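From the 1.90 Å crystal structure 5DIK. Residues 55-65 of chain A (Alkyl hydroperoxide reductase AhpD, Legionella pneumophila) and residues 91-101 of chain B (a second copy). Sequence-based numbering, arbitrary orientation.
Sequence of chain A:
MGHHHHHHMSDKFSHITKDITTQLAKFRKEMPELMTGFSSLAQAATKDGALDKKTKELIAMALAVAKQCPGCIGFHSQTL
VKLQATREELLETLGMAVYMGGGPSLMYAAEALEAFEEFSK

Chain A 55-65: TKELIAMALAV
Chain B, residues 91-101: LETLGMAVYMG

Helices from two copies of one protein often pack by letting long, flexible side chains of one partner fill the low ground left by small residues of the other, and this contact in AhpD is a compact example. Residues 55-65 of chain A are helical throughout, within a helix that extends beyond both ends, with phi/psi near -62/-41. In chain B the helix arrives from before Leu B91 and runs to Tyr B99. Met B100, at -95/7, is the first residue to leave helical values, and Gly B101 follows at -144/-14. The N-to-C directions diverge by 44° (signed crossing angle -44°), and the axes approach to 9.8 Å. The register is set by two CA pairs, Ala A60 CA to Met B96 CA at 6.7 Å and Leu A63 CA to Met B100 CA at 7.1 Å. Together the stretches bury 491 Å².

Met B96 is the centre of the contact. Its CA-to-CB bond points toward chain A, and its chi angles are m, m, m (-73°, -57°, -61°). This folded conformation brings the methyl down onto the backbone and alanine of the opposing helix: Met B96 CE lies 3.4 Å from Lys A56 O and 3.7 Å from Ala A60 CB. Lys A56 O is already engaged in its own helix, accepting from Ala A60 N at 2.9 Å, so the methyl packs against an occupied acceptor. Nearer the backbone, Met B96 CB meets Ile A59 CG2 at 3.9 Å. Ile A59, pointing toward chain B in the m, t rotamer (-66°, 165°), also extends its CD1 to within 4.0 Å of Thr B93 CG2.

One helical turn later Met B100 repeats the arrangement, again m, m, m (-61°, -74°, -73°). The helix has just ended, yet the backbone still directs this side chain toward chain A, and Met B100 N retains a 3.0 Å hydrogen bond to Met B96 O. Met B100 CE reaches Ala A60 O at 3.7 Å and Ala A64 CB at 4.2 Å; both methionine methyls lie over an alanine CB and a backbone carbonyl oxygen of the chain A helix. Leu A63, m, t (-73°, 163°) and directed toward chain B, places CD1 3.7 Å from Met B100 CG, 3.9 Å from Met B96 O and 4.1 Å from Ala B97 CA.

The polar element sits toward the N-terminal ends. Lys A56 starts sideways, but chi1 m followed by three t angles (-70°, -174°, -172°, -170°) extends the chain so that its end comes nearer to chain B. Glu B92, m, t with chi3 at 19°, meets it in a salt bridge of 3.5 Å between Lys A56 NZ and Glu B92 OE1. Lys A56 CE is slightly closer to Glu B92 OE1, at 3.3 Å. Both charged groups also have hydrogen-bond partners elsewhere in the structure. No hydrogen bond crosses between the stretches, leaving a largely apolar contact with one ionic pair.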

# COMPACT_ATOMS: atom_id res chain seq x y z
N THR A 55 -15.52 10.07 -17.13
CA THR A 55 -14.13 10.39 -16.85
C THR A 55 -13.77 10.10 -15.40
O THR A 55 -12.71 9.55 -15.13
CB THR A 55 -13.79 11.85 -17.20
OG1 THR A 55 -14.03 12.06 -18.59
CG2 THR A 55 -12.32 12.18 -16.93
N LYS A 56 -14.64 10.54 -14.46
CA LYS A 56 -14.45 10.25 -13.05
C LYS A 56 -14.43 8.76 -12.77
O LYS A 56 -13.61 8.29 -11.97
CB LYS A 56 -15.49 10.95 -12.18
CG LYS A 56 -15.27 12.44 -12.14
CD LYS A 56 -16.19 13.11 -11.17
CE LYS A 56 -16.07 14.62 -11.30
NZ LYS A 56 -16.78 15.26 -10.19
N GLU A 57 -15.26 7.98 -13.46
CA GLU A 57 -15.20 6.54 -13.27
C GLU A 57 -13.95 5.89 -13.83
O GLU A 57 -13.54 4.85 -13.31
CB GLU A 57 -16.40 5.81 -13.90
CG GLU A 57 -17.62 5.88 -13.04
CD GLU A 57 -17.47 5.24 -11.67
OE1 GLU A 57 -17.08 4.06 -11.55
OE2 GLU A 57 -17.86 5.90 -10.72
N LEU A 58 -13.39 6.43 -14.92
CA LEU A 58 -12.12 5.98 -15.42
C LEU A 58 -11.03 6.21 -14.36
O LEU A 58 -10.18 5.35 -14.15
CB LEU A 58 -11.78 6.65 -16.76
CG LEU A 58 -12.65 6.18 -17.93
CD1 LEU A 58 -12.45 7.06 -19.13
CD2 LEU A 58 -12.36 4.72 -18.28
N ILE A 59 -11.09 7.36 -13.68
CA ILE A 59 -10.17 7.62 -12.57
C ILE A 59 -10.37 6.61 -11.45
O ILE A 59 -9.38 6.05 -10.94
CB ILE A 59 -10.34 9.06 -12.05
CG1 ILE A 59 -9.90 10.05 -13.13
CG2 ILE A 59 -9.54 9.28 -10.75
CD1 ILE A 59 -10.37 11.47 -12.84
N ALA A 60 -11.61 6.32 -11.10
CA ALA A 60 -11.91 5.32 -10.06
C ALA A 60 -11.35 3.95 -10.45
O ALA A 60 -10.82 3.25 -9.60
CB ALA A 60 -13.40 5.24 -9.79
N MET A 61 -11.47 3.59 -11.72
CA MET A 61 -10.95 2.28 -12.20
C MET A 61 -9.43 2.21 -12.08
O MET A 61 -8.90 1.21 -11.62
CB MET A 61 -11.37 1.99 -13.63
CG MET A 61 -10.77 0.68 -14.17
SD MET A 61 -11.21 -0.77 -13.18
CE MET A 61 -12.87 -0.88 -13.84
N ALA A 62 -8.75 3.27 -12.48
CA ALA A 62 -7.30 3.34 -12.28
C ALA A 62 -6.89 3.16 -10.83
O ALA A 62 -5.96 2.38 -10.55
CB ALA A 62 -6.73 4.64 -12.82
N LEU A 63 -7.60 3.83 -9.93
CA LEU A 63 -7.34 3.73 -8.50
C LEU A 63 -7.64 2.33 -7.95
O LEU A 63 -6.91 1.82 -7.11
CB LEU A 63 -8.21 4.77 -7.75
CG LEU A 63 -7.77 6.21 -7.90
CD1 LEU A 63 -8.87 7.18 -7.49
CD2 LEU A 63 -6.57 6.45 -7.04
N ALA A 64 -8.72 1.73 -8.44
CA ALA A 64 -9.04 0.35 -8.07
C ALA A 64 -7.97 -0.66 -8.45
O ALA A 64 -7.71 -1.60 -7.68
CB ALA A 64 -10.40 -0.05 -8.66
N VAL A 65 -7.36 -0.48 -9.62
CA VAL A 65 -6.28 -1.31 -10.10
C VAL A 65 -5.05 -1.05 -9.22
O VAL A 65 -4.41 -2.01 -8.73
CB VAL A 65 -6.01 -1.07 -11.59
CG1 VAL A 65 -4.68 -1.66 -12.06
CG2 VAL A 65 -7.17 -1.63 -12.40
N LEU B 91 -9.23 19.77 -8.70
CA LEU B 91 -10.05 19.54 -7.53
C LEU B 91 -10.96 18.34 -7.71
O LEU B 91 -11.14 17.56 -6.79
CB LEU B 91 -10.90 20.76 -7.18
CG LEU B 91 -10.11 21.99 -6.69
CD1 LEU B 91 -11.08 23.15 -6.50
CD2 LEU B 91 -9.36 21.71 -5.41
N GLU B 92 -11.56 18.20 -8.89
CA GLU B 92 -12.48 17.08 -9.12
C GLU B 92 -11.75 15.73 -9.13
O GLU B 92 -12.28 14.72 -8.65
CB GLU B 92 -13.30 17.30 -10.38
CG GLU B 92 -14.27 18.47 -10.18
CD GLU B 92 -15.21 18.71 -11.34
OE1 GLU B 92 -15.40 17.77 -12.15
OE2 GLU B 92 -15.77 19.85 -11.43
N THR B 93 -10.54 15.72 -9.66
CA THR B 93 -9.69 14.54 -9.61
C THR B 93 -9.30 14.19 -8.17
O THR B 93 -9.33 13.03 -7.77
CB THR B 93 -8.45 14.72 -10.49
OG1 THR B 93 -8.88 15.11 -11.81
CG2 THR B 93 -7.73 13.44 -10.59
N LEU B 94 -8.93 15.21 -7.38
CA LEU B 94 -8.62 14.98 -5.97
C LEU B 94 -9.81 14.45 -5.18
O LEU B 94 -9.66 13.59 -4.30
CB LEU B 94 -8.06 16.25 -5.33
CG LEU B 94 -6.74 16.74 -5.99
CD1 LEU B 94 -6.26 18.05 -5.37
CD2 LEU B 94 -5.65 15.69 -5.90
N GLY B 95 -11.01 14.92 -5.51
CA GLY B 95 -12.21 14.40 -4.89
C GLY B 95 -12.38 12.90 -5.08
O GLY B 95 -12.79 12.17 -4.18
N MET B 96 -12.07 12.42 -6.28
CA MET B 96 -12.14 10.99 -6.56
C MET B 96 -11.11 10.20 -5.74
O MET B 96 -11.41 9.15 -5.21
CB MET B 96 -11.94 10.72 -8.05
CG MET B 96 -13.14 11.13 -8.91
SD MET B 96 -14.67 10.32 -8.42
CE MET B 96 -14.31 8.59 -8.65
N ALA B 97 -9.91 10.76 -5.58
CA ALA B 97 -8.91 10.17 -4.74
C ALA B 97 -9.39 10.06 -3.28
O ALA B 97 -9.16 9.04 -2.63
CB ALA B 97 -7.60 10.96 -4.80
N VAL B 98 -10.06 11.08 -2.77
CA VAL B 98 -10.56 11.05 -1.40
C VAL B 98 -11.66 10.00 -1.22
O VAL B 98 -11.68 9.24 -0.25
CB VAL B 98 -11.04 12.44 -0.93
CG1 VAL B 98 -11.67 12.34 0.45
CG2 VAL B 98 -9.86 13.39 -0.88
N TYR B 99 -12.57 9.93 -2.16
CA TYR B 99 -13.57 8.90 -2.17
C TYR B 99 -12.95 7.49 -2.13
O TYR B 99 -13.44 6.61 -1.40
CB TYR B 99 -14.48 9.11 -3.39
CG TYR B 99 -15.22 7.89 -3.90
CD1 TYR B 99 -16.01 7.12 -3.06
CD2 TYR B 99 -15.22 7.58 -5.26
CE1 TYR B 99 -16.72 6.02 -3.54
CE2 TYR B 99 -15.92 6.50 -5.76
CZ TYR B 99 -16.67 5.72 -4.90
OH TYR B 99 -17.34 4.64 -5.41
N MET B 100 -11.85 7.27 -2.85
CA MET B 100 -11.21 5.96 -2.94
C MET B 100 -10.07 5.77 -1.93
O MET B 100 -9.36 4.79 -1.98
CB MET B 100 -10.62 5.75 -4.35
CG MET B 100 -11.68 5.80 -5.45
SD MET B 100 -12.56 4.27 -5.34
CE MET B 100 -11.45 2.99 -5.97
N GLY B 101 -9.87 6.71 -1.03
CA GLY B 101 -8.75 6.61 -0.12
C GLY B 101 -9.01 7.11 1.29
O GLY B 101 -8.20 6.85 2.18